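Local coordinates for ABC transporter substrate binding protein (Ribose) (PDB 4WT7) that probably serves as the sugar-binding component of an ABC transporter, and holds d-allitol in the cleft between its two lobes, at residues Gly32-Ile37 with Gly62-Ala67; Ile55-Arg60 with Ala282-Ala287; Ser126-Thr131 with Lys293-Glu298. All coordinates share one frame; numbering follows the deposited sequence.

All three contacts lie in the same lobe of the two-lobed binding protein. Contacts 1 and 3 belong to the two ends of its parallel six-stranded sheet, about 19 Å apart between centres, and contact 2 joins two helices on one face of that sheet. Helix 45-60, one partner of contact 2, connects the two strands of contact 1, and its Val58 packs on Pro65 of contact 1 and on Ile283. Contact 2 is the buried one, an apolar pairing flanked by an ion pair and a glutamine; the other two are partly buried. Contact 1 rests on four backbone bonds, contact 3 on one, two asparagine amide bonds and two waters; Asn128 bonds to Asn285 of contact 2.

Contact 1 (Gly32-Ile37 with Gly62-Ala67); sequences GKRIGI and GGEPLA
Residues 32-37 and 62-67 pair as parallel beta strands at one end of the six-stranded sheet, 34-37 lying next to the outermost strand and 64-67 belonging to it. The two strands are those of the beta-alpha-beta unit 34-39, 45-60, 64-69, the helix making the crossover between them, and their short axes are 25° apart. Four backbone bonds zigzag between them: Glu64 N to Lys33 O, Ile35 N to Glu64 O, Leu66 N to Ile35 O at 2.8 Å, and Ile37 N to Leu66 O, nearly straight at 174°. CA-H groups make further contacts with carbonyls across the pair, as Pro65 CA does with Ile35 O at 3.3 Å. Just before the strand, Gly62 closes the preceding helix in a Schellman motif.

On one face Arg34 and Glu64 run side by side, their guanidinium and carboxylate planes 85° apart. The charges stop short of a salt bridge, NE of Arg34 being 4.6 Å from OE2 of Glu64, and a water links those two atoms, 2.6 Å from Glu64 OE2 and in the guanidinium plane of Arg34. The Arg34 stem also packs on Leu66, CB to CD1 3.7 Å. On the other face Ile37 CD1 meets Pro65 CB at 3.8 Å. The two side chains lie side by side, pointing the same way; CG1 of Ile37 sits anti to the carbonyl carbon and the chain runs on extended to CD1.

Helix 45-60 covers this second face through Val58 and Ile55, helix 275-290 touches Ile35, helix 74-87 lies against Leu66, and Arg34 NH1 bonds to Gln87 O at that helix's end.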
# COMPACT_ATOMS: atom_id res chain seq x y z
N GLY A 32 14.48 27.86 -1.42
CA GLY A 32 13.65 28.81 -0.70
C GLY A 32 12.26 28.34 -0.32
O GLY A 32 11.52 29.11 0.25
N LYS A 33 11.88 27.10 -0.62
CA LYS A 33 10.55 26.61 -0.26
C LYS A 33 10.62 25.71 0.96
O LYS A 33 11.63 25.04 1.20
CB LYS A 33 9.91 25.79 -1.40
CG LYS A 33 9.90 26.51 -2.72
CD LYS A 33 9.04 27.78 -2.68
CE LYS A 33 9.11 28.53 -4.00
NZ LYS A 33 8.14 29.64 -3.98
N ARG A 34 9.55 25.70 1.73
CA ARG A 34 9.42 24.75 2.84
C ARG A 34 8.31 23.77 2.47
O ARG A 34 7.18 24.18 2.14
CB ARG A 34 9.08 25.50 4.13
CG ARG A 34 10.29 26.20 4.77
CD ARG A 34 9.93 27.42 5.62
NE ARG A 34 8.86 27.16 6.60
CZ ARG A 34 7.58 27.55 6.47
NH1 ARG A 34 6.70 27.26 7.42
NH2 ARG A 34 7.17 28.26 5.43
N ILE A 35 8.62 22.47 2.52
CA ILE A 35 7.65 21.44 2.18
C ILE A 35 7.32 20.55 3.39
O ILE A 35 8.22 19.90 3.94
CB ILE A 35 8.17 20.53 1.01
CG1 ILE A 35 8.59 21.37 -0.19
CG2 ILE A 35 7.11 19.51 0.62
CD1 ILE A 35 7.64 22.48 -0.57
N GLY A 36 6.05 20.55 3.80
CA GLY A 36 5.57 19.70 4.88
C GLY A 36 5.47 18.27 4.36
O GLY A 36 4.85 18.05 3.32
N ILE A 37 6.07 17.31 5.05
CA ILE A 37 5.95 15.91 4.63
C ILE A 37 5.40 15.09 5.76
O ILE A 37 6.09 14.87 6.74
CB ILE A 37 7.32 15.34 4.22
CG1 ILE A 37 7.89 16.10 3.03
CG2 ILE A 37 7.23 13.83 3.87
CD1 ILE A 37 9.31 15.79 2.82
N GLY A 62 16.80 21.37 -3.27
CA GLY A 62 17.16 22.57 -2.52
C GLY A 62 16.13 23.14 -1.55
O GLY A 62 16.32 24.26 -1.03
N GLY A 63 15.04 22.40 -1.31
CA GLY A 63 13.96 22.84 -0.42
C GLY A 63 14.23 22.37 1.00
O GLY A 63 15.17 21.62 1.24
N GLU A 64 13.41 22.82 1.93
CA GLU A 64 13.56 22.47 3.33
C GLU A 64 12.36 21.65 3.77
O GLU A 64 11.22 22.15 3.81
CB GLU A 64 13.73 23.73 4.19
CG GLU A 64 13.72 23.51 5.72
CD GLU A 64 13.82 24.83 6.48
OE1 GLU A 64 14.79 25.59 6.22
OE2 GLU A 64 12.90 25.13 7.30
N PRO A 65 12.59 20.36 4.06
CA PRO A 65 11.47 19.51 4.47
C PRO A 65 11.10 19.68 5.93
O PRO A 65 11.96 19.83 6.80
CB PRO A 65 11.97 18.09 4.22
CG PRO A 65 13.46 18.18 4.25
CD PRO A 65 13.82 19.58 3.79
N LEU A 66 9.80 19.65 6.21
CA LEU A 66 9.32 19.59 7.57
C LEU A 66 8.63 18.25 7.67
O LEU A 66 7.46 18.11 7.31
CB LEU A 66 8.29 20.71 7.86
CG LEU A 66 8.77 22.15 7.96
CD1 LEU A 66 9.02 22.82 6.62
CD2 LEU A 66 7.75 22.95 8.79
N ALA A 67 9.38 17.26 8.15
CA ALA A 67 8.94 15.87 8.03
C ALA A 67 8.46 15.32 9.37
O ALA A 67 9.19 15.35 10.36
CB ALA A 67 10.03 15.00 7.45
O HOH W 1 10.65 25.57 8.60

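Contact 2 (Ile55-Arg60 with Ala282-Ala287); sequences IAEVKR and AIQNVA
Two helices of the same lobe, 45-60 and 275-290, pack here through Val58, Glu57 and Ile283; their short axes approach to 9.4 Å at 36°. Val58 and Ile283 cross at about a right angle, Val58 CG2 pressing on Ile283 CG2 at 3.5 Å and lying close to its CD1 as well. The aliphatic stem of Glu57 slides past Ile283 in the opposite direction, CG to CB 3.7 Å.

Both helices lie on one face of the parallel sheet of this alpha/beta lobe, where Val58 also rests on Ile35 and Ile37 and Ile283 on Val93. They lie far apart in the chain, with 221 residues between the two segments.

Beside the apolar pair the Glu57 chain bends at chi2 (62°), bringing its carboxylate to Arg60, one turn on. Arg60 grips it side-on in a salt bridge, NE to OE1 at 2.9 Å and NH2 to OE2 at 2.8 Å, both oxygens lying close to the guanidinium plane. Gln284 reaches across from the other helix and gives NE2 to Glu57 OE2 at 3.0 Å, nearly in line with the C-O bond; OE2 thus accepts two bonds. A water at the guanidinium edge accepts from Arg60 NH2 and from Gln284 NE2, 3.2 Å from each.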
# COMPACT_ATOMS: atom_id res chain seq x y z
N ILE A 55 11.73 13.05 1.50
CA ILE A 55 12.62 13.90 2.26
C ILE A 55 13.88 14.13 1.43
O ILE A 55 14.30 15.26 1.22
CB ILE A 55 12.94 13.22 3.58
CG1 ILE A 55 11.70 13.24 4.48
CG2 ILE A 55 14.14 13.86 4.24
CD1 ILE A 55 11.83 12.44 5.78
N ALA A 56 14.45 13.03 0.93
CA ALA A 56 15.64 13.08 0.09
C ALA A 56 15.41 14.02 -1.08
O ALA A 56 16.25 14.87 -1.36
CB ALA A 56 16.00 11.68 -0.42
N GLU A 57 14.29 13.86 -1.76
CA GLU A 57 14.04 14.61 -2.99
C GLU A 57 13.84 16.10 -2.70
O GLU A 57 14.26 16.95 -3.47
CB GLU A 57 12.84 14.04 -3.74
CG GLU A 57 12.64 14.62 -5.14
CD GLU A 57 13.80 14.36 -6.11
OE1 GLU A 57 14.87 13.84 -5.71
OE2 GLU A 57 13.64 14.69 -7.30
N VAL A 58 13.18 16.43 -1.60
CA VAL A 58 12.99 17.83 -1.30
C VAL A 58 14.36 18.45 -1.08
O VAL A 58 14.65 19.54 -1.59
CB VAL A 58 12.09 18.08 -0.07
CG1 VAL A 58 12.22 19.52 0.40
CG2 VAL A 58 10.66 17.77 -0.37
N LYS A 59 15.19 17.76 -0.32
CA LYS A 59 16.58 18.22 -0.12
C LYS A 59 17.34 18.35 -1.44
O LYS A 59 18.06 19.33 -1.66
CB LYS A 59 17.36 17.30 0.83
CG LYS A 59 16.94 17.34 2.29
CD LYS A 59 17.60 16.20 3.10
CE LYS A 59 17.10 16.14 4.56
NZ LYS A 59 17.81 15.10 5.40
N ARG A 60 17.18 17.38 -2.33
CA ARG A 60 17.97 17.38 -3.56
C ARG A 60 17.58 18.57 -4.44
O ARG A 60 18.41 19.13 -5.16
CB ARG A 60 17.82 16.07 -4.33
CG ARG A 60 18.81 15.95 -5.49
CD ARG A 60 18.50 14.76 -6.39
NE ARG A 60 17.23 14.96 -7.05
CZ ARG A 60 17.05 15.63 -8.18
NH1 ARG A 60 18.06 16.20 -8.80
NH2 ARG A 60 15.83 15.76 -8.68
N ALA A 282 5.97 12.48 -6.13
CA ALA A 282 5.16 13.44 -5.38
C ALA A 282 5.92 14.78 -5.30
O ALA A 282 5.36 15.82 -5.61
CB ALA A 282 4.83 12.93 -3.98
N ILE A 283 7.19 14.73 -4.91
CA ILE A 283 7.99 15.95 -4.76
C ILE A 283 8.29 16.62 -6.12
O ILE A 283 8.28 17.86 -6.23
CB ILE A 283 9.29 15.69 -4.00
CG1 ILE A 283 8.99 15.02 -2.66
CG2 ILE A 283 9.97 16.99 -3.72
CD1 ILE A 283 7.86 15.70 -1.87
N GLN A 284 8.56 15.82 -7.14
CA GLN A 284 8.67 16.35 -8.49
C GLN A 284 7.39 17.14 -8.78
O GLN A 284 7.46 18.26 -9.29
CB GLN A 284 8.85 15.24 -9.54
CG GLN A 284 10.30 14.67 -9.65
CD GLN A 284 11.29 15.63 -10.34
OE1 GLN A 284 11.10 16.01 -11.51
NE2 GLN A 284 12.34 16.03 -9.63
N ASN A 285 6.23 16.56 -8.44
CA ASN A 285 4.97 17.21 -8.76
C ASN A 285 4.73 18.47 -7.92
O ASN A 285 4.12 19.42 -8.40
CB ASN A 285 3.80 16.21 -8.71
CG ASN A 285 3.78 15.29 -9.91
OD1 ASN A 285 4.59 15.43 -10.83
ND2 ASN A 285 2.87 14.33 -9.92
N VAL A 286 5.23 18.48 -6.69
CA VAL A 286 5.18 19.71 -5.91
C VAL A 286 5.96 20.85 -6.60
O VAL A 286 5.45 21.97 -6.74
CB VAL A 286 5.71 19.52 -4.51
CG1 VAL A 286 5.89 20.88 -3.84
CG2 VAL A 286 4.79 18.61 -3.69
N ALA A 287 7.19 20.58 -7.00
CA ALA A 287 7.99 21.56 -7.72
C ALA A 287 7.27 22.04 -8.99
O ALA A 287 7.06 23.23 -9.17
CB ALA A 287 9.35 20.97 -8.08
O HOH W 2 14.78 17.62 -11.06

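Contact 3 (Ser126-Thr131 with Lys293-Glu298)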
# COMPACT_ATOMS: atom_id res chain seq x y z
N SER A 126 -6.89 16.88 -2.42
CA SER A 126 -5.57 16.77 -2.94
C SER A 126 -5.54 17.27 -4.36
O SER A 126 -6.47 16.97 -5.10
CB SER A 126 -5.13 15.32 -2.90
OG SER A 126 -3.81 15.19 -3.42
N LEU A 127 -4.49 18.00 -4.75
CA LEU A 127 -4.26 18.43 -6.14
C LEU A 127 -3.68 17.31 -6.99
O LEU A 127 -3.78 17.32 -8.22
CB LEU A 127 -3.27 19.59 -6.17
CG LEU A 127 -3.94 20.83 -5.58
CD1 LEU A 127 -2.93 21.89 -5.18
CD2 LEU A 127 -4.92 21.33 -6.59
N ASN A 128 -3.05 16.34 -6.34
CA ASN A 128 -2.46 15.27 -7.09
C ASN A 128 -2.10 14.10 -6.18
O ASN A 128 -1.48 14.28 -5.14
CB ASN A 128 -1.21 15.83 -7.81
CG ASN A 128 -0.35 14.74 -8.41
OD1 ASN A 128 0.68 14.36 -7.85
ND2 ASN A 128 -0.77 14.23 -9.54
N ASN A 129 -2.57 12.93 -6.57
CA ASN A 129 -2.39 11.69 -5.79
C ASN A 129 -1.44 10.82 -6.60
O ASN A 129 -1.77 10.41 -7.73
CB ASN A 129 -3.75 10.98 -5.58
CG ASN A 129 -3.63 9.67 -4.82
OD1 ASN A 129 -2.64 9.42 -4.09
ND2 ASN A 129 -4.62 8.79 -5.01
N SER A 130 -0.22 10.65 -6.06
CA SER A 130 0.75 9.69 -6.59
C SER A 130 0.44 8.31 -6.02
O SER A 130 0.41 8.12 -4.82
CB SER A 130 2.19 10.09 -6.24
OG SER A 130 2.55 11.32 -6.83
N THR A 131 0.22 7.34 -6.91
CA THR A 131 -0.32 6.07 -6.50
C THR A 131 -0.09 5.11 -7.65
O THR A 131 0.04 5.56 -8.79
CB THR A 131 -1.84 6.22 -6.17
OG1 THR A 131 -2.33 5.03 -5.56
CG2 THR A 131 -2.67 6.48 -7.44
N LYS A 293 2.71 25.07 -13.10
CA LYS A 293 2.02 24.08 -13.94
C LYS A 293 0.83 23.50 -13.21
O LYS A 293 0.81 23.46 -11.98
CB LYS A 293 2.97 22.96 -14.36
CG LYS A 293 4.26 23.46 -14.96
CD LYS A 293 4.03 24.12 -16.32
CE LYS A 293 5.30 24.73 -16.89
NZ LYS A 293 5.25 26.22 -16.85
N THR A 294 -0.16 23.05 -13.97
CA THR A 294 -1.33 22.39 -13.42
C THR A 294 -1.13 20.89 -13.50
O THR A 294 -0.61 20.37 -14.48
CB THR A 294 -2.62 22.85 -14.16
OG1 THR A 294 -2.91 24.22 -13.82
CG2 THR A 294 -3.81 22.00 -13.78
N LEU A 295 -1.48 20.19 -12.42
CA LEU A 295 -1.22 18.77 -12.33
C LEU A 295 -2.45 17.99 -12.67
O LEU A 295 -3.54 18.43 -12.36
CB LEU A 295 -0.87 18.41 -10.89
CG LEU A 295 0.36 19.13 -10.35
CD1 LEU A 295 0.61 18.70 -8.91
CD2 LEU A 295 1.58 18.87 -11.23
N PRO A 296 -2.26 16.80 -13.23
CA PRO A 296 -3.35 15.82 -13.30
C PRO A 296 -3.76 15.44 -11.89
O PRO A 296 -2.91 15.54 -10.99
CB PRO A 296 -2.70 14.62 -14.00
CG PRO A 296 -1.22 14.79 -13.79
CD PRO A 296 -0.96 16.25 -13.65
N ARG A 297 -5.00 15.00 -11.68
CA ARG A 297 -5.46 14.64 -10.34
C ARG A 297 -4.73 13.41 -9.80
O ARG A 297 -4.54 13.27 -8.61
CB ARG A 297 -6.95 14.31 -10.34
CG ARG A 297 -7.86 15.42 -10.86
CD ARG A 297 -7.92 16.59 -9.89
NE ARG A 297 -8.54 16.20 -8.63
CZ ARG A 297 -8.60 16.97 -7.56
NH1 ARG A 297 -9.16 16.51 -6.43
NH2 ARG A 297 -8.11 18.20 -7.59
N GLU A 298 -4.35 12.48 -10.67
CA GLU A 298 -3.59 11.32 -10.18
C GLU A 298 -2.41 11.12 -11.11
O GLU A 298 -2.50 11.50 -12.28
CB GLU A 298 -4.48 10.06 -10.10
CG GLU A 298 -5.79 10.24 -9.28
CD GLU A 298 -6.17 9.02 -8.43
OE1 GLU A 298 -6.08 7.86 -8.92
OE2 GLU A 298 -6.57 9.22 -7.26
O HOH W 3 -6.31 14.33 -6.29
O HOH W 4 -4.47 19.25 -9.91
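Asn128 and Asn129 run parallel to Arg297 and Glu298, Asn128 CA lying 4.5 Å from Arg297 CA and Asn129 CA 4.6 Å from Glu298 CA, and Asn129 N bonds to Arg297 O at 2.9 Å. This is where strand 298-300 joins strand 129-131 at the edge of the parallel sheet. Asn128 gives ND2 to Pro296 O at 2.9 Å, the oxygen lying in the amide plane. ND2 also reaches Ser299 OG and OD1 receives a bond from Asn285, so both ends of the amide are held. Leu295 CD1 packs crosswise on Asn128 CB at 3.6 Å.

Farther along, Asn129 and Glu298 point the same way from the sheet, amide and carboxylate planes 77° apart. With CG of Asn129 trans to the backbone N (chi1 178°), ND2 meets Glu298 OE2 at 3.0 Å from above the carboxylate; OE1 bonds to Tyr300 OH. The side chain of Thr131, whose OG1 bonds to the pocket residue Asp120, is about 6 Å from the bound allitol.

Ser126 O lies over one face of the Arg297 guanidinium, too poorly angled for a hydrogen bond, while NH1 bonds to Ser124 O. One water bridges Ser126 O and Arg297 O; another donates to Leu127 O and Leu295 O, 2.7 Å from each.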